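PDB 4U8T: ZYRO0G01672p from Zygosaccharomyces rouxii, which probably acts as a reader of N6-methyladenosine in mRNA through its YTH domain, the part that makes up this chain and is bound to methylated RNA. Local coordinates for residues I20-P23 and D24-F28; A151-S154 and K155-K159; S64-Q67 and G68-I71. All blocks are in the same frame, centred on the assembly; numbering follows the deposited sequence.

Contact 1. Residues I20-P23 and D24-F28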
# COMPACT_ATOMS: atom_id res chain seq x y z
N ILE A 20 -2.25 -8.48 12.89
CA ILE A 20 -3.00 -8.06 11.72
C ILE A 20 -3.93 -9.17 11.32
O ILE A 20 -3.48 -10.21 10.88
CB ILE A 20 -2.11 -7.72 10.53
CG1 ILE A 20 -1.13 -6.63 10.89
CG2 ILE A 20 -2.95 -7.24 9.38
CD1 ILE A 20 -0.16 -6.30 9.80
N HIS A 21 -5.22 -8.96 11.45
CA HIS A 21 -6.14 -9.99 11.03
C HIS A 21 -6.61 -9.74 9.62
O HIS A 21 -7.31 -8.77 9.34
CB HIS A 21 -7.34 -10.08 11.96
CG HIS A 21 -8.46 -10.87 11.39
ND1 HIS A 21 -8.37 -12.23 11.17
CD2 HIS A 21 -9.69 -10.51 10.95
CE1 HIS A 21 -9.49 -12.67 10.62
NE2 HIS A 21 -10.31 -11.64 10.49
N VAL A 22 -6.26 -10.67 8.74
CA VAL A 22 -6.57 -10.57 7.32
C VAL A 22 -7.82 -11.37 6.99
O VAL A 22 -7.76 -12.59 6.91
CB VAL A 22 -5.37 -11.10 6.48
CG1 VAL A 22 -5.62 -10.94 5.02
CG2 VAL A 22 -4.12 -10.38 6.86
N PRO A 23 -8.95 -10.71 6.74
CA PRO A 23 -10.17 -11.43 6.38
C PRO A 23 -10.03 -12.24 5.10
O PRO A 23 -9.29 -11.85 4.22
CB PRO A 23 -11.20 -10.32 6.20
CG PRO A 23 -10.63 -9.16 6.88
CD PRO A 23 -9.17 -9.26 6.76
N ASP A 24 -10.73 -13.36 4.99
CA ASP A 24 -10.62 -14.20 3.80
C ASP A 24 -11.00 -13.42 2.53
O ASP A 24 -11.75 -12.45 2.59
CB ASP A 24 -11.50 -15.44 3.96
CG ASP A 24 -11.00 -16.38 5.07
OD1 ASP A 24 -9.78 -16.55 5.27
OD2 ASP A 24 -11.86 -16.98 5.75
N HIS A 25 -10.42 -13.83 1.41
CA HIS A 25 -10.72 -13.30 0.07
C HIS A 25 -10.25 -11.86 -0.12
O HIS A 25 -10.72 -11.17 -1.01
CB HIS A 25 -12.21 -13.43 -0.22
CG HIS A 25 -12.74 -14.79 0.11
ND1 HIS A 25 -12.23 -15.93 -0.46
CD2 HIS A 25 -13.66 -15.20 1.01
CE1 HIS A 25 -12.83 -16.99 0.05
NE2 HIS A 25 -13.70 -16.57 0.96
N SER A 26 -9.32 -11.42 0.72
CA SER A 26 -8.72 -10.11 0.59
C SER A 26 -7.70 -10.03 -0.53
O SER A 26 -7.14 -11.02 -0.95
CB SER A 26 -8.05 -9.72 1.90
OG SER A 26 -8.99 -9.46 2.90
N ARG A 27 -7.46 -8.83 -1.04
CA ARG A 27 -6.46 -8.70 -2.07
C ARG A 27 -5.40 -7.66 -1.69
O ARG A 27 -5.61 -6.83 -0.84
CB ARG A 27 -7.13 -8.39 -3.40
CG ARG A 27 -8.08 -9.49 -3.81
CD ARG A 27 -8.96 -9.09 -4.92
NE ARG A 27 -8.20 -8.89 -6.13
CZ ARG A 27 -8.73 -8.45 -7.26
NH1 ARG A 27 -10.00 -8.14 -7.32
NH2 ARG A 27 -7.98 -8.30 -8.33
N PHE A 28 -4.24 -7.77 -2.32
CA PHE A 28 -3.06 -7.04 -1.94
C PHE A 28 -2.39 -6.43 -3.14
O PHE A 28 -2.16 -7.09 -4.13
CB PHE A 28 -2.09 -7.96 -1.23
CG PHE A 28 -2.69 -8.74 -0.12
CD1 PHE A 28 -3.44 -9.88 -0.38
CD2 PHE A 28 -2.44 -8.40 1.20
CE1 PHE A 28 -3.98 -10.61 0.64
CE2 PHE A 28 -2.97 -9.14 2.23
CZ PHE A 28 -3.74 -10.23 1.95

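Contact 2. Residues A151-S154 and K155-K159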
# COMPACT_ATOMS: atom_id res chain seq x y z
N ALA A 151 -2.20 -13.85 -2.29
CA ALA A 151 -2.53 -13.81 -0.86
C ALA A 151 -1.54 -14.51 0.06
O ALA A 151 -1.18 -13.99 1.10
CB ALA A 151 -3.88 -14.40 -0.66
N THR A 152 -1.14 -15.71 -0.27
CA THR A 152 -0.25 -16.45 0.60
C THR A 152 1.12 -15.74 0.68
O THR A 152 1.70 -15.64 1.75
CB THR A 152 -0.13 -17.92 0.17
OG1 THR A 152 0.90 -18.56 0.93
CG2 THR A 152 0.20 -18.01 -1.30
N ILE A 153 1.65 -15.28 -0.45
CA ILE A 153 2.87 -14.50 -0.44
C ILE A 153 2.70 -13.23 0.39
O ILE A 153 3.58 -12.86 1.12
CB ILE A 153 3.33 -14.17 -1.86
CG1 ILE A 153 3.99 -15.39 -2.47
CG2 ILE A 153 4.35 -13.09 -1.85
CD1 ILE A 153 4.19 -15.33 -3.95
N SER A 154 1.57 -12.56 0.26
CA SER A 154 1.30 -11.34 1.00
C SER A 154 1.34 -11.49 2.52
O SER A 154 1.84 -10.63 3.22
CB SER A 154 -0.06 -10.77 0.62
OG SER A 154 -0.06 -10.27 -0.68
N LYS A 155 0.75 -12.56 3.01
CA LYS A 155 0.73 -12.83 4.43
C LYS A 155 2.14 -13.06 4.96
O LYS A 155 2.45 -12.66 6.06
CB LYS A 155 -0.19 -14.02 4.74
CG LYS A 155 -1.66 -13.65 4.68
CD LYS A 155 -2.60 -14.83 4.72
CE LYS A 155 -4.04 -14.37 4.58
NZ LYS A 155 -5.07 -15.45 4.68
N SER A 156 3.00 -13.67 4.17
CA SER A 156 4.39 -13.80 4.57
C SER A 156 5.07 -12.43 4.68
O SER A 156 5.86 -12.21 5.59
CB SER A 156 5.16 -14.68 3.59
OG SER A 156 4.73 -16.02 3.68
N ILE A 157 4.79 -11.54 3.74
CA ILE A 157 5.32 -10.20 3.75
C ILE A 157 4.77 -9.45 4.96
O ILE A 157 5.47 -8.70 5.62
CB ILE A 157 4.97 -9.45 2.45
CG1 ILE A 157 5.61 -10.13 1.25
CG2 ILE A 157 5.37 -8.00 2.52
CD1 ILE A 157 5.24 -9.55 -0.03
N LEU A 158 3.50 -9.65 5.25
CA LEU A 158 2.92 -8.97 6.39
C LEU A 158 3.61 -9.43 7.68
O LEU A 158 3.68 -8.68 8.63
CB LEU A 158 1.43 -9.20 6.48
CG LEU A 158 0.53 -8.43 5.53
CD1 LEU A 158 -0.89 -8.70 5.92
CD2 LEU A 158 0.82 -6.96 5.58
N LYS A 159 4.06 -10.67 7.71
CA LYS A 159 4.81 -11.16 8.85
C LYS A 159 6.05 -10.32 9.05
O LYS A 159 6.35 -9.94 10.16
CB LYS A 159 5.18 -12.65 8.69
CG LYS A 159 4.06 -13.63 9.04
CD LYS A 159 4.16 -14.93 8.20
CE LYS A 159 2.94 -15.84 8.39
NZ LYS A 159 2.84 -16.89 7.33

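Contact 3. Residues S64-Q67 and G68-I71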
# COMPACT_ATOMS: atom_id res chain seq x y z
N SER A 64 -15.37 -5.29 -6.10
CA SER A 64 -15.56 -6.73 -6.25
C SER A 64 -15.49 -7.56 -4.99
O SER A 64 -15.72 -8.75 -5.04
CB SER A 64 -14.50 -7.28 -7.19
OG SER A 64 -14.67 -6.77 -8.48
N LEU A 65 -15.12 -6.96 -3.87
CA LEU A 65 -14.89 -7.74 -2.65
C LEU A 65 -16.15 -8.30 -2.00
O LEU A 65 -17.12 -7.59 -1.83
CB LEU A 65 -14.15 -6.89 -1.61
CG LEU A 65 -12.68 -6.52 -1.80
CD1 LEU A 65 -12.22 -5.69 -0.65
CD2 LEU A 65 -11.84 -7.74 -1.93
N PRO A 66 -16.11 -9.58 -1.62
CA PRO A 66 -17.11 -10.16 -0.71
C PRO A 66 -17.09 -9.36 0.57
O PRO A 66 -16.07 -8.73 0.81
CB PRO A 66 -16.62 -11.58 -0.51
CG PRO A 66 -15.26 -11.60 -1.02
CD PRO A 66 -15.13 -10.57 -2.06
N GLN A 67 -18.12 -9.41 1.40
CA GLN A 67 -18.31 -8.37 2.42
C GLN A 67 -17.19 -8.13 3.42
O GLN A 67 -16.77 -6.99 3.63
CB GLN A 67 -19.58 -8.64 3.21
CG GLN A 67 -20.68 -7.63 2.94
CD GLN A 67 -20.26 -6.18 3.21
OE1 GLN A 67 -19.41 -5.91 4.06
NE2 GLN A 67 -20.87 -5.24 2.49
N GLY A 68 -16.70 -9.19 4.04
CA GLY A 68 -15.70 -8.99 5.06
C GLY A 68 -14.33 -8.59 4.55
O GLY A 68 -13.50 -8.14 5.32
N ALA A 69 -14.10 -8.76 3.26
CA ALA A 69 -12.75 -8.67 2.74
C ALA A 69 -12.24 -7.25 2.56
O ALA A 69 -13.00 -6.30 2.39
CB ALA A 69 -12.68 -9.41 1.46
N LYS A 70 -10.92 -7.13 2.57
CA LYS A 70 -10.28 -5.83 2.48
C LYS A 70 -9.28 -5.78 1.34
O LYS A 70 -8.92 -6.80 0.77
CB LYS A 70 -9.58 -5.51 3.80
CG LYS A 70 -10.53 -5.26 4.98
CD LYS A 70 -9.75 -5.07 6.29
CE LYS A 70 -10.67 -4.92 7.51
NZ LYS A 70 -9.93 -4.52 8.75
N ILE A 71 -8.82 -4.58 1.03
CA ILE A 71 -7.70 -4.42 0.11
C ILE A 71 -6.54 -3.77 0.84
O ILE A 71 -6.65 -2.68 1.37
CB ILE A 71 -8.07 -3.59 -1.13
CG1 ILE A 71 -8.87 -4.44 -2.11
CG2 ILE A 71 -6.84 -3.10 -1.84
CD1 ILE A 71 -9.13 -3.78 -3.36

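Contact 1. Residues I20-P23 and D24-F28
Pro23 to Ser26 form a type II beta turn: Asp24 sits in the polyproline II region, while His25 at the third position has the positive phi (69°) that this turn type expects. What ties the first residue to the fourth is a side-chain bond. The hydroxyl OG of Ser26 donates to the carbonyl O of Pro23 at 2.7 Å, approaching the oxygen at a C=O...donor angle of 134° and tilted out of the carbonyl plane. Ser26 is buried: its backbone directs CB toward Pro23, 3.4 Å from Pro23 O, and chi1 of -70° puts OG beside the backbone N, where it meets that oxygen. CD of the Pro23 ring lies 3.9 Å from the same OG, giving the bond an apolar neighbour. The hydroxyl has a second polar partner, the backbone N of Lys70, and therefore joins the turn to the residue just before strand 71-77. The CG1 branch of Val22, anti to the backbone N, reaches CZ of Phe28 at 3.7 Å. The methyl meets the ring at its edge, near the ring plane, and the two side chains come from opposite directions. CG1 also has Ser26 CB at 4.1 Å, which places this one branch between the turn and the aromatic ring. Beyond the pair, Phe28 meets the ring of Tyr72 with the planes nearly parallel, and the guanidinium of Arg27 forms a salt bridge with Glu148. Geometrically, this is a type II turn leading a loop into strand 27-33 of the mixed sheet of the YTH domain.

Contact 2. Residues A151-S154 and K155-K159
Leu158 N donates to Ser154 O at 2.8 Å, with an N-H...O angle of 153°, the shortest of four i to i+4 backbone bonds that identify this stretch as alpha-helix. Lys155 N to Ala151 O repeats the spacing at 3.1 Å. Ile157 N reaches Ile153 O at 3.2 Å in the carbonyl plane, whereas the bond from Ser156 N to Thr152 O is weak, at 3.4 Å. All belong to 151-161, the last helix or strand in the modelled chain of this YTH domain. Along one of its flanks Ile153 and Ile157 meet one turn apart: CG2 of Ile153, the branch set anti to the backbone N, touches CD1 of Ile157 at 4.1 Å, and the two chains lie at a slant to each other. CG1 of Ile157 also packs against Ile153 O, which its own amide already uses. Further out, Ile157 packs on Leu127 and Phe130. Lys155 treats Ala151 in a similar way. Its CG sits 3.6 Å from Ala151 O before the extended chain carries the ammonium away, with its aliphatic part lying on Val22. Toward Val22 and Phe28, CG of Leu158 comes within 3.4 Å of Ser154 O. The hydroxyl of Ser154 is taken up one turn back: with chi1 at -70°, OG stands beside its own backbone N and hydrogen-bonds Pro150 O.

Contact 3. Residues S64-Q67 and G68-I71
Pro66 to Ala69 make a type I beta turn, with Gln67 and Gly68 both in the right-handed helical region and Ala69 N donating to Pro66 O at 3.1 Å. The N-H points well at the oxygen (156°), but the donor stands above the carbonyl plane, 38° out of it. Gly68 keeps a negative phi, so its backbone does not depend on being glycine. Leu65, the residue before the turn, folds its side chain across to the residues after it. One branch, CD2, meets the Ala69 methyl CB at 3.9 Å. The other, CD1, lies against the outgoing backbone near Ala69 O and touches CG1 of Ile71, also at 3.9 Å. CG of Leu65 stands beside its backbone N, chi1 -71°, and the fork so placed lies against one side of the outgoing chain. The turn lies in the connection from helix 52-63 to strand 71-77 of the mixed sheet, and Ile71, the first strand residue, also packs on Ala61 and Tyr62 of that helix. With an alanine in place of Leu65, both methyls would go, and the Ala69 methyl and Ile71 CG1 would probably each lose an apolar neighbour, leaving a gap beside the turn. The Pro66 ring adds to this packing, its CG 4.2 Å from Ala69 CB, while the CB of Lys70 points away from residues 64-67 and its NZ forms a salt bridge with Glu88.

In the fold
Along the chain the order is contact 1, contact 3, contact 2, yet contact 1 sits between the others in space: its centre is about 10 Å from that of contact 2 and about 8 Å from that of contact 3, while those two are about 17 Å apart and do not touch. Sheet order explains this, since strand 27-33, entered through contact 1, has parallel strand 71-77, entered through contact 3, as one neighbour and short strand 148-149, just before helix 151-161, as the other. Arg27 N probably bonds Lys70 O, and Phe28 packs on Ala151. Nearest atoms lie about 13 to 14 Å from the bound RNA, so none touches it, consistent with packing within the fold.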